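Local coordinates for Low molecular weight protein-tyrosine-phosphatase YfkJ (Bacillus subtilis, PDB 4ETM) that removes phosphate from phosphotyrosine residues of proteins by hydrolysis and takes part in resistance to ethanol stress, at residues Val24-Ile29 / Gly60-Gly65. Residues are numbered along the deposited sequence; the frame is centred on the assembly and turned at random.
Sequences VCLGNI and GGWHIG. With K (potassium ion), chain E; PO4 (phosphate ion), chain C.
Ile29 and His63 meet beside the phosphate-binding loop, an example of such a loop packed against the one that follows a neighbouring strand. Followed outward from its CB, Ile29 first divides. CG2 lies against His63 CB at 3.6 Å, while CG1, turned between the backbone N and the carbonyl carbon (chi1 52°), lies near both His63 CD2 and O2 of a bound phosphate ion, probably from the crystallisation liquor. CD1 then ends over the centre of the imidazole, 3.7 Å from the ring centroid, in a CH-pi contact nearly on the ring normal. Trp62 CB covers the opposite face, which sandwiches the ring, and Gly27 O sits at its edge, near CD2. Three residues earlier, Leu26 brings CG and CD1 to the rim of the Trp62 indole, CG being 3.7 Å from CZ3; Phe119 of the second subunit meets that indole edge-to-face.

The backbones are joined by one direct hydrogen bond, Gly60 N to Leu26 O (2.9 Å), and by a water that donates to Gly27 O and Gly60 O and accepts from His63 N. Amides of the CX5R signature loop, Cys25 to Arg31, turn to the phosphate: Gly27 N donates almost straight to O3 (2.8 Å, 175°) and Ile29 N to O2 (2.9 Å), beside the nucleophile Cys25. Leu26 N adds a weak bond, and Cys30 N and Arg31 N also donate.

The loop leads from strand 19-25 into helix 31-45, and its partner follows the adjacent parallel strand 52-58. Helix 143-146 touches Leu26 and Ile29 through Tyr145 and Tyr144.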
ATOM      1  N   VAL A  24       0.506  -8.627  -9.543  1.00  9.72           N
ATOM      2  CA  VAL A  24      -0.656  -7.782  -9.283  1.00 11.55           C
ATOM      3  C   VAL A  24      -0.331  -6.302  -9.414  1.00 12.70           C
ATOM      4  O   VAL A  24       0.639  -5.798  -8.817  1.00 12.95           O
ATOM      5  CB  VAL A  24      -1.251  -8.043  -7.873  1.00  9.59           C
ATOM      6  CG1 VAL A  24      -2.452  -7.137  -7.602  1.00 10.45           C
ATOM      7  CG2 VAL A  24      -1.666  -9.497  -7.712  1.00 10.19           C
ATOM      8  N   CYS A  25      -1.150  -5.603 -10.194  1.00  8.69           N
ATOM      9  CA  CYS A  25      -1.057  -4.151 -10.273  1.00  8.17           C
ATOM     10  C   CYS A  25      -2.451  -3.554 -10.077  1.00  8.12           C
ATOM     11  O   CYS A  25      -3.345  -4.210  -9.564  1.00 10.80           O
ATOM     12  CB  CYS A  25      -0.425  -3.712 -11.592  1.00 12.62           C
ATOM     13  SG  CYS A  25      -1.306  -4.171 -13.076  1.00 12.24           S
ATOM     14  N   LEU A  26      -2.633  -2.309 -10.473  1.00  9.86           N
ATOM     15  CA  LEU A  26      -3.912  -1.639 -10.263  1.00 11.00           C
ATOM     16  C   LEU A  26      -4.943  -2.015 -11.321  1.00  8.43           C
ATOM     17  O   LEU A  26      -6.038  -2.496 -10.993  1.00 11.14           O
ATOM     18  CB  LEU A  26      -3.689  -0.122 -10.234  1.00 14.17           C
ATOM     19  CG  LEU A  26      -4.950   0.725 -10.061  1.00 15.86           C
ATOM     20  CD1 LEU A  26      -5.592   0.411  -8.738  1.00 15.20           C
ATOM     21  CD2 LEU A  26      -4.601   2.216 -10.167  1.00 14.16           C
ATOM     22  N   GLY A  27      -4.594  -1.832 -12.590  1.00 11.55           N
ATOM     23  CA  GLY A  27      -5.558  -2.068 -13.655  1.00 14.34           C
ATOM     24  C   GLY A  27      -5.490  -3.430 -14.309  1.00 11.38           C
ATOM     25  O   GLY A  27      -6.433  -3.875 -14.969  1.00 11.72           O
ATOM     26  N   ASN A  28      -4.353  -4.081 -14.134  1.00 10.42           N
ATOM     27  CA  ASN A  28      -4.043  -5.318 -14.826  1.00 12.24           C
ATOM     28  C   ASN A  28      -4.121  -5.160 -16.357  1.00  9.23           C
ATOM     29  O   ASN A  28      -4.580  -6.033 -17.088  1.00 11.27           O
ATOM     30  CB  ASN A  28      -4.873  -6.452 -14.258  1.00 11.60           C
ATOM     31  CG  ASN A  28      -4.491  -7.796 -14.812  1.00  9.96           C
ATOM     32  OD1 ASN A  28      -5.374  -8.558 -15.146  1.00 12.63           O
ATOM     33  ND2 ASN A  28      -3.191  -8.094 -14.933  1.00 12.54           N
ATOM     34  N   ILE A  29      -3.637  -4.018 -16.826  1.00  8.92           N
ATOM     35  CA  ILE A  29      -3.444  -3.801 -18.261  1.00 11.33           C
ATOM     36  C   ILE A  29      -2.034  -3.328 -18.636  1.00 11.46           C
ATOM     37  O   ILE A  29      -1.590  -3.537 -19.759  1.00 12.80           O
ATOM     38  CB  ILE A  29      -4.491  -2.832 -18.877  1.00  9.92           C
ATOM     39  CG1 ILE A  29      -4.566  -1.519 -18.085  1.00 14.74           C
ATOM     40  CG2 ILE A  29      -5.839  -3.513 -18.971  1.00 13.02           C
ATOM     41  CD1 ILE A  29      -5.205  -0.373 -18.879  1.00 19.13           C
ATOM     42  N   GLY A  60      -8.208  -3.149  -9.236  1.00 10.72           N
ATOM     43  CA  GLY A  60      -9.433  -2.504  -9.678  1.00 11.90           C
ATOM     44  C   GLY A  60     -10.111  -3.291 -10.778  1.00 14.20           C
ATOM     45  O   GLY A  60      -9.529  -4.224 -11.331  1.00 15.98           O
ATOM     46  N   GLY A  61     -11.331  -2.897 -11.118  1.00 14.34           N
ATOM     47  CA  GLY A  61     -12.119  -3.656 -12.076  1.00 14.49           C
ATOM     48  C   GLY A  61     -12.470  -2.936 -13.363  1.00 11.41           C
ATOM     49  O   GLY A  61     -13.272  -3.446 -14.151  1.00 14.14           O
ATOM     50  N   TRP A  62     -11.873  -1.778 -13.613  1.00 12.69           N
ATOM     51  CA  TRP A  62     -12.247  -0.987 -14.786  1.00 11.31           C
ATOM     52  C   TRP A  62     -12.004  -1.684 -16.118  1.00 13.44           C
ATOM     53  O   TRP A  62     -12.703  -1.415 -17.077  1.00 16.16           O
ATOM     54  CB  TRP A  62     -11.484   0.337 -14.816  1.00 13.23           C
ATOM     55  CG  TRP A  62     -11.464   1.033 -13.538  1.00 17.74           C
ATOM     56  CD1 TRP A  62     -12.433   1.860 -13.033  1.00 15.96           C
ATOM     57  CD2 TRP A  62     -10.426   0.980 -12.565  1.00 15.94           C
ATOM     58  NE1 TRP A  62     -12.044   2.327 -11.802  1.00 19.29           N
ATOM     59  CE2 TRP A  62     -10.817   1.801 -11.490  1.00 17.97           C
ATOM     60  CE3 TRP A  62      -9.190   0.320 -12.499  1.00 13.98           C
ATOM     61  CZ2 TRP A  62     -10.021   1.982 -10.362  1.00 17.87           C
ATOM     62  CZ3 TRP A  62      -8.413   0.487 -11.374  1.00 14.17           C
ATOM     63  CH2 TRP A  62      -8.823   1.318 -10.323  1.00 18.58           C
ATOM     64  N   HIS A  63     -11.021  -2.585 -16.171  1.00 13.44           N
ATOM     65  CA  HIS A  63     -10.559  -3.106 -17.457  1.00 13.93           C
ATOM     66  C   HIS A  63     -10.768  -4.598 -17.628  1.00 15.79           C
ATOM     67  O   HIS A  63     -10.273  -5.182 -18.587  1.00 18.09           O
ATOM     68  CB  HIS A  63      -9.072  -2.810 -17.617  1.00 15.22           C
ATOM     69  CG  HIS A  63      -8.708  -1.391 -17.330  1.00 14.82           C
ATOM     70  ND1 HIS A  63      -9.190  -0.326 -18.071  1.00 15.06           N
ATOM     71  CD2 HIS A  63      -7.902  -0.853 -16.384  1.00 15.91           C
ATOM     72  CE1 HIS A  63      -8.691   0.797 -17.593  1.00 16.75           C
ATOM     73  NE2 HIS A  63      -7.901   0.505 -16.574  1.00 13.60           N
ATOM     74  N   ILE A  64     -11.494  -5.205 -16.699  1.00 13.69           N
ATOM     75  CA  ILE A  64     -11.800  -6.631 -16.769  1.00 14.76           C
ATOM     76  C   ILE A  64     -12.172  -7.104 -18.177  1.00 17.39           C
ATOM     77  O   ILE A  64     -13.077  -6.558 -18.831  1.00 16.51           O
ATOM     78  CB  ILE A  64     -12.910  -7.026 -15.772  1.00 14.37           C
ATOM     79  CG1 ILE A  64     -12.433  -6.814 -14.338  1.00 15.55           C
ATOM     80  CG2 ILE A  64     -13.345  -8.461 -16.017  1.00 17.24           C
ATOM     81  CD1 ILE A  64     -13.487  -7.021 -13.270  1.00 15.23           C
ATOM     82  N   GLY A  65     -11.435  -8.104 -18.651  1.00 16.80           N
ATOM     83  CA  GLY A  65     -11.706  -8.696 -19.949  1.00 16.22           C
ATOM     84  C   GLY A  65     -10.946  -8.083 -21.114  1.00 20.62           C
ATOM     85  O   GLY A  65     -11.025  -8.592 -22.237  1.00 21.67           O
TER
HETATM   86  K     K E 203      -4.849 -11.463 -16.304  1.00 16.69           K
HETATM   87  P   PO4 C 201      -1.667  -0.877 -14.550  1.00 12.06           P
HETATM   88  O1  PO4 C 201      -1.924   0.510 -15.105  1.00 12.12           O
HETATM   89  O2  PO4 C 201      -2.520  -1.820 -15.332  1.00 13.68           O
HETATM   90  O3  PO4 C 201      -2.012  -0.893 -13.093  1.00 10.90           O
HETATM   91  O4  PO4 C 201      -0.182  -1.179 -14.617  1.00 13.13           O
HETATM   92  O   HOH W   1      -9.148  -3.660 -14.298  1.00 14.80           O
HETATM   93  O   HOH W   2      -3.281  -9.504 -18.411  1.00 24.46           O